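Local coordinates for protein methyltransferase (Streptococcus pyogenes, PDB 2ESR) that probably transfers a methyl group from S-adenosylmethionine to a substrate not yet defined, at residues 52-57 and 101-106; 69-74 and 83-88; 141-146 and 161-166. All coordinates share one frame; numbering follows the deposited sequence.

Contact 1: 52-57 and 101-106; sequences RGMSAA and FDLVFL
Met-54 and Leu-103 mark the closest backbone approach of 52-57 and 101-106, with their CA atoms 8.6 Å apart, a separation too wide for strand pairing. Strand 34-38 lies between the two parent strands in the sheet, so the segments meet by side chains that pass over it. At Gly-53 the chain leaves helix 44-51 through a Schellman motif, with a positive phi, and it enters strand 56-60 only two residues after Met-54. On the other side the chain turns a corner at Asp-102, beyond which it runs on in strand 101-106.

Met-54, present as selenomethionine, carries one side of the contact alone and contributes 63 of the 125 Å² buried. Its chain is bent twice, at chi2 (-59°) and again at chi3 (-69°), and this curls the terminal methyl over the corner. There CE lies 4.0 Å from Asp-102 CB and equally 4.0 Å from Leu-103 CB, so one methyl spans two consecutive residues. Further back, Met-54 CG faces Leu-103 CD2 at 4.2 Å. The leucine has CG anti to its backbone N (chi1 177°), which brings the CD2 branch up to the base of the selenomethionine chain at a slant. Val-35 and Ala-49 also pack on Met-54, while Ile-26 and Met-133 meet Leu-103.

Asp-102 offers this contact its methylene, not its charge: OD1 accepts a hydrogen bond from Arg-34 N, and OD2 has a weak one with Ser-129 OG. The example shows how an acidic residue can serve two environments at once. Its carboxylate is engaged by neighbouring chain segments, and its CB adds to an apolar surface. The contact therefore rests on dispersion and shape, with a flexible selenoether chain moulded to a strand entrance and no directional bond to fix its rotation.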
loop_
_atom_site.group_PDB
_atom_site.type_symbol
_atom_site.label_atom_id
_atom_site.label_comp_id
_atom_site.label_asym_id
_atom_site.label_seq_id
_atom_site.Cartn_x
_atom_site.Cartn_y
_atom_site.Cartn_z
ATOM N N ARG A 52 -11.779 -13.532 0.708
ATOM C CA ARG A 52 -13.009 -13.676 1.475
ATOM C C ARG A 52 -13.794 -12.390 1.686
ATOM O O ARG A 52 -14.831 -12.401 2.352
ATOM C CB ARG A 52 -12.702 -14.331 2.826
ATOM C CG ARG A 52 -12.331 -15.806 2.710
ATOM C CD ARG A 52 -11.831 -16.391 4.029
ATOM N NE ARG A 52 -11.504 -17.812 3.902
ATOM C CZ ARG A 52 -12.327 -18.806 4.233
ATOM N NH1 ARG A 52 -13.534 -18.542 4.716
ATOM N NH2 ARG A 52 -11.942 -20.068 4.080
ATOM N N GLY A 53 -13.316 -11.280 1.133
ATOM C CA GLY A 53 -14.061 -10.043 1.294
ATOM C C GLY A 53 -13.331 -8.783 1.703
ATOM O O GLY A 53 -13.883 -7.685 1.578
HETATM N N MSE A 54 -12.113 -8.906 2.220
HETATM C CA MSE A 54 -11.380 -7.707 2.604
HETATM C C MSE A 54 -11.047 -6.975 1.309
HETATM O O MSE A 54 -10.840 -7.598 0.266
HETATM C CB MSE A 54 -10.117 -8.072 3.381
HETATM C CG MSE A 54 -10.409 -8.663 4.761
HETATM SE SE MSE A 54 -11.429 -7.447 5.904
HETATM C CE MSE A 54 -10.084 -6.157 6.153
ATOM N N SER A 55 -10.994 -5.652 1.378
ATOM C CA SER A 55 -10.752 -4.831 0.196
ATOM C C SER A 55 -9.320 -4.759 -0.307
ATOM O O SER A 55 -9.070 -4.882 -1.508
ATOM C CB SER A 55 -11.251 -3.415 0.461
ATOM O OG SER A 55 -12.581 -3.443 0.928
ATOM N N ALA A 56 -8.382 -4.549 0.606
ATOM C CA ALA A 56 -6.987 -4.429 0.219
ATOM C C ALA A 56 -6.107 -4.917 1.344
ATOM O O ALA A 56 -6.575 -5.118 2.463
ATOM C CB ALA A 56 -6.665 -2.982 -0.099
ATOM N N ALA A 57 -4.826 -5.098 1.049
ATOM C CA ALA A 57 -3.899 -5.570 2.064
ATOM C C ALA A 57 -2.520 -4.974 1.897
ATOM O O ALA A 57 -2.047 -4.767 0.779
ATOM C CB ALA A 57 -3.796 -7.078 2.006
ATOM N N PHE A 101 -6.405 0.029 10.207
ATOM C CA PHE A 101 -6.494 -1.325 9.681
ATOM C C PHE A 101 -7.556 -2.101 10.433
ATOM O O PHE A 101 -7.656 -2.004 11.649
ATOM C CB PHE A 101 -5.138 -2.008 9.794
ATOM C CG PHE A 101 -4.125 -1.456 8.836
ATOM C CD1 PHE A 101 -4.123 -1.868 7.510
ATOM C CD2 PHE A 101 -3.221 -0.481 9.239
ATOM C CE1 PHE A 101 -3.237 -1.312 6.590
ATOM C CE2 PHE A 101 -2.328 0.082 8.323
ATOM C CZ PHE A 101 -2.338 -0.335 6.999
ATOM N N ASP A 102 -8.349 -2.864 9.691
ATOM C CA ASP A 102 -9.444 -3.635 10.268
ATOM C C ASP A 102 -9.063 -5.053 10.665
ATOM O O ASP A 102 -9.684 -5.650 11.552
ATOM C CB ASP A 102 -10.600 -3.674 9.273
ATOM C CG ASP A 102 -10.979 -2.293 8.773
ATOM O OD1 ASP A 102 -10.584 -1.926 7.644
ATOM O OD2 ASP A 102 -11.657 -1.566 9.520
ATOM N N LEU A 103 -8.040 -5.589 10.012
ATOM C CA LEU A 103 -7.592 -6.945 10.288
ATOM C C LEU A 103 -6.071 -6.973 10.196
ATOM O O LEU A 103 -5.490 -6.576 9.191
ATOM C CB LEU A 103 -8.209 -7.908 9.266
ATOM C CG LEU A 103 -7.824 -9.396 9.293
ATOM C CD1 LEU A 103 -8.123 -10.006 10.671
ATOM C CD2 LEU A 103 -8.614 -10.131 8.205
ATOM N N VAL A 104 -5.429 -7.435 11.259
ATOM C CA VAL A 104 -3.981 -7.491 11.294
ATOM C C VAL A 104 -3.534 -8.918 11.570
ATOM O O VAL A 104 -4.043 -9.563 12.479
ATOM C CB VAL A 104 -3.435 -6.560 12.410
ATOM C CG1 VAL A 104 -1.916 -6.623 12.457
ATOM C CG2 VAL A 104 -3.898 -5.125 12.161
ATOM N N PHE A 105 -2.603 -9.411 10.765
ATOM C CA PHE A 105 -2.069 -10.751 10.959
ATOM C C PHE A 105 -0.646 -10.632 11.477
ATOM O O PHE A 105 0.168 -9.906 10.898
ATOM C CB PHE A 105 -2.079 -11.536 9.647
ATOM C CG PHE A 105 -3.455 -11.947 9.199
ATOM C CD1 PHE A 105 -4.187 -12.865 9.935
ATOM C CD2 PHE A 105 -4.027 -11.391 8.061
ATOM C CE1 PHE A 105 -5.485 -13.223 9.546
ATOM C CE2 PHE A 105 -5.322 -11.742 7.660
ATOM C CZ PHE A 105 -6.052 -12.659 8.406
ATOM N N LEU A 106 -0.349 -11.346 12.562
ATOM C CA LEU A 106 0.981 -11.311 13.166
ATOM C C LEU A 106 1.497 -12.715 13.444
ATOM O O LEU A 106 0.890 -13.472 14.201
ATOM C CB LEU A 106 0.963 -10.549 14.497
ATOM C CG LEU A 106 0.457 -9.109 14.570
ATOM C CD1 LEU A 106 0.621 -8.613 16.009
ATOM C CD2 LEU A 106 1.238 -8.209 13.611
#

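Contact 2: 69-74 and 83-88; sequences IIQDNI and FTLLKM
Helix-on-strand apolar packing within a beta-alpha-beta crossover joins Ile-70, Gln-71 and Ile-74 to Phe-83 and Leu-85. Helix 64-75 connects strands 56-60 and 83-86, and its segment runs antiparallel to the second at 173°, with the axes 10.2 Å apart at closest approach. Alternate strand residues, Phe-83 and Leu-85, direct their CB atoms at the helix.

The side chains of Ile-74 and Phe-83 run past one another head to tail. A chi1 of -66° puts Ile-74 CG1 anti to the carbonyl carbon and CG2 anti to the backbone N, and both branches reach the phenylalanine: CG2 comes within 3.7 Å of Phe-83 CD1, while CD1 lies 3.9 Å from Phe-83 CB. One turn earlier, Ile-70 CD1 meets Leu-85 CD1 at 3.8 Å. Gln-71 lies nearly perpendicular to the leucine side chain; its CG and NE2 both sit 3.9 Å from Leu-85 CD2, flanking the apolar seam with a methylene and an amide nitrogen.

Leu-59 of strand 56-60 supports Ile-70, Phe-83 and Leu-85, and Ile-47 and Val-50 of helix 44-51 pack on the Phe-83 side chain. Beyond strand 83-86 lies the second subunit, whose Thr-98 OG1 is hydrogen-bonded to Leu-85 O.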
loop_
_atom_site.group_PDB
_atom_site.type_symbol
_atom_site.label_atom_id
_atom_site.label_comp_id
_atom_site.label_asym_id
_atom_site.label_seq_id
_atom_site.Cartn_x
_atom_site.Cartn_y
_atom_site.Cartn_z
ATOM N N ILE A 69 7.968 -15.165 -3.318
ATOM C CA ILE A 69 6.801 -16.025 -3.211
ATOM C C ILE A 69 5.527 -15.197 -3.135
ATOM O O ILE A 69 4.551 -15.480 -3.826
ATOM C CB ILE A 69 6.904 -16.934 -1.977
ATOM C CG1 ILE A 69 8.131 -17.837 -2.114
ATOM C CG2 ILE A 69 5.643 -17.778 -1.837
ATOM C CD1 ILE A 69 8.408 -18.700 -0.906
ATOM N N ILE A 70 5.541 -14.164 -2.299
ATOM C CA ILE A 70 4.375 -13.307 -2.150
ATOM C C ILE A 70 3.966 -12.702 -3.484
ATOM O O ILE A 70 2.802 -12.757 -3.870
ATOM C CB ILE A 70 4.646 -12.156 -1.164
ATOM C CG1 ILE A 70 4.859 -12.710 0.244
ATOM C CG2 ILE A 70 3.484 -11.178 -1.186
ATOM C CD1 ILE A 70 5.247 -11.652 1.261
ATOM N N GLN A 71 4.933 -12.120 -4.184
ATOM C CA GLN A 71 4.666 -11.496 -5.471
ATOM C C GLN A 71 4.017 -12.463 -6.453
ATOM O O GLN A 71 3.098 -12.091 -7.184
ATOM C CB GLN A 71 5.967 -10.920 -6.044
ATOM C CG GLN A 71 6.436 -9.681 -5.290
ATOM C CD GLN A 71 7.819 -9.210 -5.699
ATOM O OE1 GLN A 71 8.092 -8.996 -6.878
ATOM N NE2 GLN A 71 8.700 -9.041 -4.719
ATOM N N ASP A 72 4.482 -13.707 -6.460
ATOM C CA ASP A 72 3.917 -14.716 -7.349
ATOM C C ASP A 72 2.485 -15.058 -6.938
ATOM O O ASP A 72 1.592 -15.117 -7.783
ATOM C CB ASP A 72 4.779 -15.983 -7.333
ATOM C CG ASP A 72 6.122 -15.786 -8.016
ATOM O OD1 ASP A 72 6.971 -16.701 -7.933
ATOM O OD2 ASP A 72 6.329 -14.722 -8.642
ATOM N N ASN A 73 2.270 -15.279 -5.642
ATOM C CA ASN A 73 0.940 -15.612 -5.135
ATOM C C ASN A 73 -0.059 -14.496 -5.425
ATOM O O ASN A 73 -1.229 -14.754 -5.697
ATOM C CB ASN A 73 0.975 -15.865 -3.621
ATOM C CG ASN A 73 1.693 -17.153 -3.252
ATOM O OD1 ASN A 73 1.470 -18.197 -3.860
ATOM N ND2 ASN A 73 2.545 -17.085 -2.237
ATOM N N ILE A 74 0.413 -13.256 -5.355
ATOM C CA ILE A 74 -0.436 -12.099 -5.605
ATOM C C ILE A 74 -0.940 -12.086 -7.046
ATOM O O ILE A 74 -2.051 -11.635 -7.322
ATOM C CB ILE A 74 0.322 -10.787 -5.313
ATOM C CG1 ILE A 74 0.630 -10.689 -3.816
ATOM C CG2 ILE A 74 -0.505 -9.595 -5.760
ATOM C CD1 ILE A 74 1.469 -9.485 -3.428
ATOM N N PHE A 83 -3.074 -5.407 -3.468
ATOM C CA PHE A 83 -1.993 -5.644 -2.519
ATOM C C PHE A 83 -0.813 -4.697 -2.639
ATOM O O PHE A 83 -0.407 -4.314 -3.736
ATOM C CB PHE A 83 -1.483 -7.078 -2.656
ATOM C CG PHE A 83 -2.556 -8.113 -2.548
ATOM C CD1 PHE A 83 -3.317 -8.466 -3.657
ATOM C CD2 PHE A 83 -2.827 -8.722 -1.328
ATOM C CE1 PHE A 83 -4.337 -9.410 -3.555
ATOM C CE2 PHE A 83 -3.844 -9.666 -1.213
ATOM C CZ PHE A 83 -4.600 -10.012 -2.328
ATOM N N THR A 84 -0.267 -4.327 -1.487
ATOM C CA THR A 84 0.892 -3.455 -1.418
ATOM C C THR A 84 1.925 -4.196 -0.569
ATOM O O THR A 84 1.682 -4.461 0.606
ATOM C CB THR A 84 0.549 -2.117 -0.742
ATOM O OG1 THR A 84 -0.496 -1.462 -1.478
ATOM C CG2 THR A 84 1.776 -1.215 -0.695
ATOM N N LEU A 85 3.055 -4.554 -1.177
ATOM C CA LEU A 85 4.112 -5.260 -0.463
ATOM C C LEU A 85 5.259 -4.314 -0.137
ATOM O O LEU A 85 5.784 -3.624 -1.011
ATOM C CB LEU A 85 4.651 -6.436 -1.290
ATOM C CG LEU A 85 5.856 -7.163 -0.671
ATOM C CD1 LEU A 85 5.426 -7.867 0.610
ATOM C CD2 LEU A 85 6.434 -8.176 -1.648
ATOM N N LEU A 86 5.635 -4.283 1.134
ATOM C CA LEU A 86 6.725 -3.435 1.586
ATOM C C LEU A 86 7.863 -4.324 2.054
ATOM O O LEU A 86 7.662 -5.232 2.864
ATOM C CB LEU A 86 6.267 -2.541 2.739
ATOM C CG LEU A 86 5.177 -1.513 2.425
ATOM C CD1 LEU A 86 4.766 -0.800 3.701
ATOM C CD2 LEU A 86 5.692 -0.518 1.400
ATOM N N LYS A 87 9.055 -4.066 1.529
ATOM C CA LYS A 87 10.240 -4.821 1.902
ATOM C C LYS A 87 10.955 -3.992 2.957
ATOM O O LYS A 87 11.800 -3.152 2.640
ATOM C CB LYS A 87 11.141 -5.035 0.684
ATOM C CG LYS A 87 12.339 -5.933 0.954
ATOM C CD LYS A 87 12.883 -6.552 -0.333
ATOM C CE LYS A 87 13.283 -5.497 -1.354
ATOM N NZ LYS A 87 13.745 -6.117 -2.634
HETATM N N MSE A 88 10.595 -4.212 4.214
HETATM C CA MSE A 88 11.202 -3.460 5.301
HETATM C C MSE A 88 10.932 -4.112 6.651
HETATM O O MSE A 88 10.159 -5.068 6.749
HETATM C CB MSE A 88 10.682 -2.010 5.284
HETATM C CG MSE A 88 9.183 -1.851 5.499
HETATM SE SE MSE A 88 8.492 -0.091 4.978
HETATM C CE MSE A 88 9.447 0.995 6.266
#

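Contact 3: 141-146 and 161-166; sequences TVLLPK and ISKVTV
Leu-144 lays its CD1 methyl over the side chain of Thr-165, 3.7 Å from OG1 and 3.8 Å from CB, with CG2 a little further off. The methyl thus sits over the branch point of the threonine, slightly nearer the hydroxyl arm. The leucine reaches it with CG anti to its carbonyl carbon (chi1 -61°) and the rest of the chain extended. This pair also marks the closest backbone approach, with CA atoms 8.1 Å apart, and it shows how an irregular segment can be fastened to the face of a strand by residues spaced two apart.

The second fastening is Lys-163, whose CB, like that of Thr-165, points toward the loop. Its chain leaves the strand extended and then kinks at chi3 (70°), which carries the ammonium group up to the backbone of 141-146. NZ donates a hydrogen bond to Val-142 O, measured at 2.5 Å; so short a value, with CE also close to the same oxygen, leaves the details of the bond doubtful. Leu-143 points its CB away from the strand, yet its CD2 methyl still comes within 4.0 Å of Lys-163 NZ. A buried lysine is thereby given a main-chain acceptor on one side and a hydrocarbon neighbour beside it, an environment that would probably leave the charge less screened than at the surface.

The loop 141-146 links strand 132-139 to strand 147-148 and lies over one face of the sheet at strand 162-169. That strand is paired on its two sides, with Lys-163 and Thr-165 bonded through the backbone to Thr-138 and Cys-136 of strand 132-139, and Val-164 and Val-166 to strand 151-159. These valines pack on helix 19-26, whereas Leu-144 and Pro-145 touch Ile-115 and Val-116 of helix 111-124.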
loop_
_atom_site.group_PDB
_atom_site.type_symbol
_atom_site.label_atom_id
_atom_site.label_comp_id
_atom_site.label_asym_id
_atom_site.label_seq_id
_atom_site.Cartn_x
_atom_site.Cartn_y
_atom_site.Cartn_z
ATOM N N THR A 141 2.577 -23.947 22.241
ATOM C CA THR A 141 3.120 -23.698 23.568
ATOM C C THR A 141 3.297 -22.230 23.947
ATOM O O THR A 141 3.402 -21.905 25.127
ATOM C CB THR A 141 4.468 -24.412 23.739
ATOM O OG1 THR A 141 5.370 -23.973 22.717
ATOM C CG2 THR A 141 4.285 -25.915 23.631
ATOM N N VAL A 142 3.329 -21.344 22.956
ATOM C CA VAL A 142 3.491 -19.918 23.225
ATOM C C VAL A 142 2.314 -19.379 24.032
ATOM O O VAL A 142 1.158 -19.524 23.640
ATOM C CB VAL A 142 3.601 -19.099 21.915
ATOM C CG1 VAL A 142 3.604 -17.610 22.230
ATOM C CG2 VAL A 142 4.875 -19.469 21.179
ATOM N N LEU A 143 2.611 -18.768 25.172
ATOM C CA LEU A 143 1.570 -18.205 26.016
ATOM C C LEU A 143 1.556 -16.691 25.840
ATOM O O LEU A 143 2.564 -16.025 26.047
ATOM C CB LEU A 143 1.824 -18.570 27.479
ATOM C CG LEU A 143 1.786 -20.074 27.767
ATOM C CD1 LEU A 143 2.129 -20.328 29.226
ATOM C CD2 LEU A 143 0.403 -20.622 27.428
ATOM N N LEU A 144 0.412 -16.156 25.438
ATOM C CA LEU A 144 0.284 -14.726 25.233
ATOM C C LEU A 144 -0.545 -14.111 26.358
ATOM O O LEU A 144 -1.424 -14.758 26.919
ATOM C CB LEU A 144 -0.367 -14.444 23.878
ATOM C CG LEU A 144 0.397 -14.961 22.650
ATOM C CD1 LEU A 144 -0.429 -14.685 21.402
ATOM C CD2 LEU A 144 1.759 -14.283 22.547
ATOM N N PRO A 145 -0.283 -12.841 26.687
ATOM C CA PRO A 145 -1.018 -12.163 27.757
ATOM C C PRO A 145 -2.471 -11.867 27.400
ATOM O O PRO A 145 -2.803 -11.623 26.237
ATOM C CB PRO A 145 -0.197 -10.899 27.978
ATOM C CG PRO A 145 0.255 -10.574 26.595
ATOM C CD PRO A 145 0.673 -11.922 26.039
ATOM N N LYS A 146 -3.337 -11.888 28.406
ATOM C CA LYS A 146 -4.750 -11.620 28.174
ATOM C C LYS A 146 -4.995 -10.214 27.659
ATOM O O LYS A 146 -5.949 -9.975 26.919
ATOM C CB LYS A 146 -5.561 -11.853 29.449
ATOM C CG LYS A 146 -5.809 -13.323 29.739
ATOM C CD LYS A 146 -6.884 -13.500 30.800
ATOM C CE LYS A 146 -7.231 -14.969 30.999
ATOM N NZ LYS A 146 -8.280 -15.153 32.045
ATOM N N ILE A 161 -0.281 -28.244 15.422
ATOM C CA ILE A 161 0.875 -27.775 16.171
ATOM C C ILE A 161 0.903 -26.253 16.191
ATOM O O ILE A 161 1.969 -25.640 16.172
ATOM C CB ILE A 161 2.186 -28.290 15.556
ATOM C CG1 ILE A 161 2.313 -27.808 14.111
ATOM C CG2 ILE A 161 2.218 -29.814 15.614
ATOM C CD1 ILE A 161 3.631 -28.172 13.468
ATOM N N SER A 162 -0.274 -25.647 16.233
ATOM C CA SER A 162 -0.343 -24.196 16.250
ATOM C C SER A 162 -1.468 -23.672 17.121
ATOM O O SER A 162 -2.376 -24.401 17.523
ATOM C CB SER A 162 -0.522 -23.663 14.829
ATOM O OG SER A 162 -1.797 -24.006 14.323
ATOM N N LYS A 163 -1.397 -22.385 17.413
ATOM C CA LYS A 163 -2.417 -21.745 18.212
ATOM C C LYS A 163 -2.703 -20.394 17.592
ATOM O O LYS A 163 -1.777 -19.679 17.189
ATOM C CB LYS A 163 -1.946 -21.561 19.658
ATOM C CG LYS A 163 -3.001 -20.901 20.534
ATOM C CD LYS A 163 -2.643 -20.944 22.013
ATOM C CE LYS A 163 -1.483 -20.038 22.346
ATOM N NZ LYS A 163 -1.248 -20.033 23.822
ATOM N N VAL A 164 -3.987 -20.065 17.488
ATOM C CA VAL A 164 -4.401 -18.785 16.943
ATOM C C VAL A 164 -5.050 -18.004 18.071
ATOM O O VAL A 164 -5.951 -18.497 18.750
ATOM C CB VAL A 164 -5.420 -18.939 15.793
ATOM C CG1 VAL A 164 -5.952 -17.568 15.388
ATOM C CG2 VAL A 164 -4.758 -19.609 14.595
ATOM N N THR A 165 -4.563 -16.792 18.280
ATOM C CA THR A 165 -5.085 -15.920 19.319
ATOM C C THR A 165 -5.548 -14.645 18.627
ATOM O O THR A 165 -4.808 -14.056 17.840
ATOM C CB THR A 165 -3.989 -15.560 20.338
ATOM O OG1 THR A 165 -3.443 -16.761 20.904
ATOM C CG2 THR A 165 -4.559 -14.697 21.461
ATOM N N VAL A 166 -6.767 -14.219 18.916
ATOM C CA VAL A 166 -7.287 -13.011 18.299
ATOM C C VAL A 166 -7.529 -11.957 19.364
ATOM O O VAL A 166 -8.234 -12.212 20.338
ATOM C CB VAL A 166 -8.623 -13.275 17.592
ATOM C CG1 VAL A 166 -9.099 -11.995 16.888
ATOM C CG2 VAL A 166 -8.477 -14.430 16.606
#

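In the fold
All three contacts belong to one mixed sheet and illustrate how a single sheet is dressed along its width. Contacts 1 and 2 adjoin, with centres about 14 Å apart: Ala-57 O and Thr-84 N lie 2.9 Å apart in a probable hydrogen bond, and contact 2 is nested between the segments of contact 1. Contact 3 follows in sequence, centred about 20 Å from the centre of contact 1 and about 26 Å from that of contact 2, with contacts 2 and 3 on opposite sides of the chain's centre. Residues of what looks like a Rossmann-type glycine-rich motif, probably part of the cofactor site, touch Ile-70 and lie near Leu-103. Only contacts 1 and 2 reach the second subunit.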